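Local structure of laminin subunit ALPHA-1 (Mus musculus, 2JD4) at residues A[81-95]-A[108-121]. The protein forms part of the basement-membrane protein laminin-111, its C-terminal LG4-5 domains binding metal ions and carrying sites for anchorage to the cell surface. The protein carries 4 engineered substitutions. Sequence-based numbering, arbitrary orientation.
With MG (magnesium ion), chain C.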
loop_
_atom_site.group_PDB
_atom_site.type_symbol
_atom_site.label_atom_id
_atom_site.label_comp_id
_atom_site.label_asym_id
_atom_site.label_seq_id
_atom_site.Cartn_x
_atom_site.Cartn_y
_atom_site.Cartn_z
ATOM N N LEU A 81 5.766 11.776 -11.776
ATOM C CA LEU A 81 5.727 12.985 -10.957
ATOM C C LEU A 81 5.062 14.226 -11.547
ATOM O O LEU A 81 5.232 14.540 -12.729
ATOM C CB LEU A 81 7.153 13.344 -10.527
ATOM C CG LEU A 81 7.879 12.297 -9.678
ATOM C CD1 LEU A 81 9.345 12.693 -9.481
ATOM C CD2 LEU A 81 7.168 12.166 -8.341
ATOM N N HIS A 82 4.322 14.933 -10.693
ATOM C CA HIS A 82 3.624 16.172 -11.047
ATOM C C HIS A 82 3.872 17.215 -9.950
ATOM O O HIS A 82 3.621 16.953 -8.774
ATOM C CB HIS A 82 2.116 15.916 -11.176
ATOM C CG HIS A 82 1.765 14.899 -12.215
ATOM N ND1 HIS A 82 1.636 15.213 -13.551
ATOM C CD2 HIS A 82 1.550 13.565 -12.121
ATOM C CE1 HIS A 82 1.357 14.117 -14.235
ATOM N NE2 HIS A 82 1.301 13.103 -13.390
ATOM N N PHE A 83 4.362 18.387 -10.350
ATOM C CA PHE A 83 4.661 19.494 -9.438
ATOM C C PHE A 83 3.767 20.677 -9.793
ATOM O O PHE A 83 3.776 21.137 -10.936
ATOM C CB PHE A 83 6.149 19.887 -9.586
ATOM C CG PHE A 83 6.528 21.196 -8.926
ATOM C CD1 PHE A 83 6.139 21.488 -7.620
ATOM C CD2 PHE A 83 7.333 22.117 -9.602
ATOM C CE1 PHE A 83 6.551 22.684 -6.990
ATOM C CE2 PHE A 83 7.746 23.303 -8.987
ATOM C CZ PHE A 83 7.356 23.589 -7.679
ATOM N N MET A 84 2.992 21.166 -8.830
ATOM C CA MET A 84 2.124 22.311 -9.097
ATOM C C MET A 84 1.975 23.243 -7.897
ATOM O O MET A 84 2.089 22.827 -6.737
ATOM C CB MET A 84 0.737 21.838 -9.559
ATOM C CG MET A 84 -0.163 21.292 -8.464
ATOM S SD MET A 84 -1.827 20.894 -9.097
ATOM C CE MET A 84 -1.510 19.332 -9.917
ATOM N N PHE A 85 1.718 24.512 -8.186
ATOM C CA PHE A 85 1.547 25.522 -7.146
ATOM C C PHE A 85 0.651 26.643 -7.660
ATOM O O PHE A 85 0.458 26.785 -8.866
ATOM C CB PHE A 85 2.914 26.091 -6.733
ATOM C CG PHE A 85 3.700 26.680 -7.876
ATOM C CD1 PHE A 85 3.493 27.995 -8.282
ATOM C CD2 PHE A 85 4.630 25.908 -8.563
ATOM C CE1 PHE A 85 4.207 28.535 -9.363
ATOM C CE2 PHE A 85 5.347 26.437 -9.641
ATOM C CZ PHE A 85 5.132 27.753 -10.040
ATOM N N ASP A 86 0.104 27.424 -6.736
ATOM C CA ASP A 86 -0.764 28.552 -7.078
ATOM C C ASP A 86 -0.326 29.701 -6.178
ATOM O O ASP A 86 -0.344 29.572 -4.953
ATOM C CB ASP A 86 -2.230 28.213 -6.786
ATOM C CG ASP A 86 -3.208 29.184 -7.445
ATOM O OD1 ASP A 86 -2.911 30.395 -7.506
ATOM O OD2 ASP A 86 -4.287 28.730 -7.885
ATOM N N LEU A 87 0.064 30.817 -6.784
ATOM C CA LEU A 87 0.514 31.979 -6.029
ATOM C C LEU A 87 -0.637 32.878 -5.575
ATOM O O LEU A 87 -0.409 33.938 -4.988
ATOM C CB LEU A 87 1.500 32.796 -6.868
ATOM C CG LEU A 87 2.657 32.027 -7.515
ATOM C CD1 LEU A 87 3.553 33.002 -8.264
ATOM C CD2 LEU A 87 3.469 31.287 -6.448
ATOM N N GLY A 88 -1.869 32.460 -5.847
ATOM C CA GLY A 88 -3.014 33.258 -5.432
ATOM C C GLY A 88 -3.955 33.692 -6.545
ATOM O O GLY A 88 -5.081 34.116 -6.274
ATOM N N LYS A 89 -3.509 33.587 -7.792
ATOM C CA LYS A 89 -4.344 33.989 -8.924
ATOM C C LYS A 89 -4.207 33.085 -10.146
ATOM O O LYS A 89 -4.426 33.518 -11.278
ATOM C CB LYS A 89 -4.031 35.437 -9.311
ATOM C CG LYS A 89 -4.354 36.431 -8.208
ATOM C CD LYS A 89 -3.950 37.842 -8.583
ATOM C CE LYS A 89 -4.286 38.813 -7.463
ATOM N NZ LYS A 89 -3.927 40.213 -7.819
ATOM N N GLY A 90 -3.849 31.825 -9.916
ATOM C CA GLY A 90 -3.702 30.899 -11.023
ATOM C C GLY A 90 -2.738 29.780 -10.700
ATOM O O GLY A 90 -1.803 29.965 -9.917
ATOM N N ARG A 91 -2.956 28.618 -11.306
ATOM C CA ARG A 91 -2.104 27.463 -11.064
ATOM C C ARG A 91 -1.080 27.199 -12.170
ATOM O O ARG A 91 -1.376 27.325 -13.361
ATOM C CB ARG A 91 -2.977 26.216 -10.865
ATOM C CG ARG A 91 -2.195 24.926 -10.656
ATOM C CD ARG A 91 -3.045 23.883 -9.938
ATOM N NE ARG A 91 -4.065 23.313 -10.797
ATOM C CZ ARG A 91 -5.267 22.918 -10.386
ATOM N NH1 ARG A 91 -5.617 23.030 -9.116
ATOM N NH2 ARG A 91 -6.123 22.410 -11.258
ATOM N N THR A 92 0.133 26.846 -11.761
ATOM C CA THR A 92 1.198 26.510 -12.698
ATOM C C THR A 92 1.481 25.025 -12.461
ATOM O O THR A 92 1.553 24.590 -11.315
ATOM C CB THR A 92 2.488 27.325 -12.421
ATOM O OG1 THR A 92 2.224 28.725 -12.569
ATOM C CG2 THR A 92 3.587 26.927 -13.389
ATOM N N LYS A 93 1.627 24.245 -13.527
ATOM C CA LYS A 93 1.887 22.816 -13.378
ATOM C C LYS A 93 3.044 22.329 -14.237
ATOM O O LYS A 93 3.219 22.775 -15.367
ATOM C CB LYS A 93 0.626 22.017 -13.715
ATOM C CG LYS A 93 0.779 20.512 -13.568
ATOM C CD LYS A 93 -0.576 19.816 -13.624
ATOM C CE LYS A 93 -0.447 18.326 -13.335
ATOM N NZ LYS A 93 -1.777 17.669 -13.214
ATOM N N VAL A 94 3.839 21.414 -13.688
ATOM C CA VAL A 94 4.976 20.841 -14.405
ATOM C C VAL A 94 4.943 19.325 -14.229
ATOM O O VAL A 94 4.617 18.828 -13.151
ATOM C CB VAL A 94 6.329 21.335 -13.846
ATOM C CG1 VAL A 94 7.437 21.038 -14.841
ATOM C CG2 VAL A 94 6.262 22.817 -13.514
ATOM N N SER A 95 5.279 18.595 -15.287
ATOM C CA SER A 95 5.303 17.137 -15.235
ATOM C C SER A 95 6.658 16.642 -15.715
ATOM O O SER A 95 7.383 17.362 -16.400
ATOM C CB SER A 95 4.200 16.545 -16.121
ATOM O OG SER A 95 2.910 16.886 -15.637
ATOM N N VAL A 108 15.148 13.711 -6.529
ATOM C CA VAL A 108 14.127 14.553 -7.142
ATOM C C VAL A 108 14.275 16.005 -6.720
ATOM O O VAL A 108 14.596 16.297 -5.574
ATOM C CB VAL A 108 12.715 14.066 -6.749
ATOM C CG1 VAL A 108 11.660 15.045 -7.263
ATOM C CG2 VAL A 108 12.476 12.663 -7.323
ATOM N N LYS A 109 14.043 16.914 -7.658
ATOM C CA LYS A 109 14.142 18.333 -7.372
ATOM C C LYS A 109 12.982 19.074 -8.033
ATOM O O LYS A 109 12.673 18.835 -9.198
ATOM C CB LYS A 109 15.474 18.881 -7.899
ATOM C CG LYS A 109 15.717 20.348 -7.574
ATOM C CD LYS A 109 16.757 20.960 -8.511
ATOM C CE LYS A 109 18.082 20.219 -8.474
ATOM N NZ LYS A 109 19.047 20.803 -9.454
ATOM N N THR A 110 12.321 19.949 -7.279
ATOM C CA THR A 110 11.226 20.742 -7.823
ATOM C C THR A 110 11.630 22.189 -7.597
ATOM O O THR A 110 12.047 22.561 -6.498
ATOM C CB THR A 110 9.871 20.453 -7.124
ATOM O OG1 THR A 110 9.945 20.803 -5.738
ATOM C CG2 THR A 110 9.509 18.977 -7.256
ATOM N N GLU A 111 11.510 23.009 -8.634
ATOM C CA GLU A 111 11.922 24.395 -8.513
ATOM C C GLU A 111 11.016 25.461 -9.085
ATOM O O GLU A 111 10.686 25.445 -10.264
ATOM C CB GLU A 111 13.300 24.586 -9.140
ATOM C CG GLU A 111 14.458 24.125 -8.296
ATOM C CD GLU A 111 15.785 24.464 -8.938
ATOM O OE1 GLU A 111 16.403 23.561 -9.543
ATOM O OE2 GLU A 111 16.197 25.640 -8.850
ATOM N N TYR A 112 10.633 26.387 -8.217
ATOM C CA TYR A 112 9.839 27.544 -8.586
ATOM C C TYR A 112 10.797 28.693 -8.295
ATOM O O TYR A 112 11.222 28.874 -7.155
ATOM C CB TYR A 112 8.605 27.681 -7.697
ATOM C CG TYR A 112 8.186 29.124 -7.452
ATOM C CD1 TYR A 112 7.971 30.007 -8.515
ATOM C CD2 TYR A 112 8.019 29.608 -6.154
ATOM C CE1 TYR A 112 7.605 31.345 -8.284
ATOM C CE2 TYR A 112 7.652 30.938 -5.911
ATOM C CZ TYR A 112 7.448 31.800 -6.979
ATOM O OH TYR A 112 7.096 33.113 -6.737
ATOM N N ILE A 113 11.171 29.449 -9.317
ATOM C CA ILE A 113 12.069 30.568 -9.093
ATOM C C ILE A 113 11.780 31.697 -10.079
ATOM O O ILE A 113 11.801 31.503 -11.295
ATOM C CB ILE A 113 13.550 30.120 -9.178
ATOM C CG1 ILE A 113 14.464 31.279 -8.772
ATOM C CG2 ILE A 113 13.876 29.619 -10.571
ATOM C CD1 ILE A 113 15.912 30.882 -8.606
ATOM N N LYS A 114 11.472 32.866 -9.530
ATOM C CA LYS A 114 11.154 34.054 -10.317
ATOM C C LYS A 114 9.833 33.890 -11.070
ATOM O O LYS A 114 8.754 33.918 -10.471
ATOM C CB LYS A 114 12.288 34.362 -11.302
ATOM C CG LYS A 114 13.640 34.674 -10.661
ATOM C CD LYS A 114 13.627 35.943 -9.811
ATOM C CE LYS A 114 12.977 35.726 -8.446
ATOM N NZ LYS A 114 13.067 36.927 -7.558
ATOM N N ARG A 115 9.921 33.719 -12.383
ATOM C CA ARG A 115 8.731 33.558 -13.214
ATOM C C ARG A 115 8.745 32.224 -13.955
ATOM O O ARG A 115 7.991 32.028 -14.906
ATOM C CB ARG A 115 8.642 34.705 -14.224
ATOM C CG ARG A 115 8.240 36.046 -13.626
ATOM C CD ARG A 115 6.728 36.150 -13.475
ATOM N NE ARG A 115 6.263 35.886 -12.117
ATOM C CZ ARG A 115 4.980 35.817 -11.773
ATOM N NH1 ARG A 115 4.035 35.988 -12.693
ATOM N NH2 ARG A 115 4.638 35.594 -10.510
ATOM N N LYS A 116 9.605 31.311 -13.515
ATOM C CA LYS A 116 9.720 29.999 -14.144
ATOM C C LYS A 116 9.583 28.873 -13.118
ATOM O O LYS A 116 9.648 29.103 -11.912
ATOM C CB LYS A 116 11.070 29.876 -14.863
ATOM C CG LYS A 116 11.200 30.693 -16.153
ATOM C CD LYS A 116 11.136 32.200 -15.907
ATOM C CE LYS A 116 12.315 32.695 -15.079
ATOM N NZ LYS A 116 12.225 34.149 -14.754
ATOM N N ALA A 117 9.382 27.655 -13.611
ATOM C CA ALA A 117 9.252 26.479 -12.755
ATOM C C ALA A 117 9.691 25.258 -13.552
ATOM O O ALA A 117 9.442 25.179 -14.755
ATOM C CB ALA A 117 7.808 26.319 -12.296
ATOM N N PHE A 118 10.360 24.315 -12.894
ATOM C CA PHE A 118 10.817 23.106 -13.574
ATOM C C PHE A 118 11.098 21.956 -12.602
ATOM O O PHE A 118 11.113 22.149 -11.388
ATOM C CB PHE A 118 12.056 23.418 -14.424
ATOM C CG PHE A 118 13.242 23.899 -13.635
ATOM C CD1 PHE A 118 14.229 23.008 -13.223
ATOM C CD2 PHE A 118 13.370 25.243 -13.299
ATOM C CE1 PHE A 118 15.329 23.451 -12.485
ATOM C CE2 PHE A 118 14.464 25.696 -12.561
ATOM C CZ PHE A 118 15.442 24.801 -12.154
ATOM N N MET A 119 11.308 20.761 -13.146
ATOM C CA MET A 119 11.567 19.576 -12.329
ATOM C C MET A 119 12.788 18.818 -12.809
ATOM O O MET A 119 13.126 18.852 -13.990
ATOM C CB MET A 119 10.385 18.614 -12.387
ATOM C CG MET A 119 9.048 19.195 -12.025
ATOM S SD MET A 119 7.802 17.909 -12.197
ATOM C CE MET A 119 8.322 16.824 -10.822
ATOM N N THR A 120 13.428 18.105 -11.889
ATOM C CA THR A 120 14.607 17.315 -12.220
ATOM C C THR A 120 14.536 15.964 -11.516
ATOM O O THR A 120 14.200 15.891 -10.335
ATOM C CB THR A 120 15.908 18.023 -11.770
ATOM O OG1 THR A 120 15.929 19.365 -12.275
ATOM C CG2 THR A 120 17.124 17.274 -12.287
ATOM N N VAL A 121 14.827 14.897 -12.251
ATOM C CA VAL A 121 14.838 13.556 -11.678
ATOM C C VAL A 121 16.136 12.901 -12.119
ATOM O O VAL A 121 16.411 12.787 -13.311
ATOM C CB VAL A 121 13.633 12.698 -12.148
ATOM C CG1 VAL A 121 13.746 11.276 -11.567
ATOM C CG2 VAL A 121 12.324 13.338 -11.685
HETATM MG MG MG C . 0.444 34.774 -3.045
HETATM O O HOH W 1 -1.758 35.157 -2.351
HETATM O O HOH W 2 0.659 36.766 -4.053
#
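Phe-83 and Thr-110 show how two beta sheets can be joined through side chains laid over one another. Thr-110 CB sits almost exactly over the centre of the Phe-83 ring, 3.7 Å from its centroid, a CH-pi contact, while Thr-110 OG1 is hydrogen-bonded to Tyr-61. With CG anti to the backbone N (chi1 168°), the Phe-83 ring reaches across to strand 108-113, and its rim meets Tyr-112 CB. Replacing Phe-83 by alanine is likely to strip the aromatic face from Thr-110 CB and leave a gap beside Tyr-112 CB, since only the CB that touches Met-119 SD would remain. The second aromatic group is turned differently: Phe-85 and Tyr-112 meet obliquely, planes at 38° and centroids 5.0 Å apart, as Ala-117 CB abuts the edge of the Phe-85 ring, 3.6 Å from CE2.

Aliphatic packing fills in around the rings. Met-119 lies between Val-94 and Phe-83, neighbours on paired strands: its CG lies 3.7 Å from Val-94 CG1, SD rests on Phe-83 CB, and the bend at chi3 (68°) carries CE to Leu-81 CB at 3.7 Å. Leu-81 CD1 in turn meets Val-108 CG2 tip to tip and also touches Val-121 CG2.

Near the metal, Leu-87 CD1 packs 3.6 Å from Arg-115 NH2, which is hydrogen-bonded to Ala-135 O, and CD2 lies against Tyr-112 CZ, beside the hydroxyl that is hydrogen-bonded to Arg-42 O. The carbonyl O of Leu-87 binds magnesium at 2.3 Å, joined by Asp-70, Thr-137, Asp-139 and two waters. Two antiparallel hairpins thus face each other from opposing sheets, the beta-sandwich core of a laminin G domain, with its metal site at the rim.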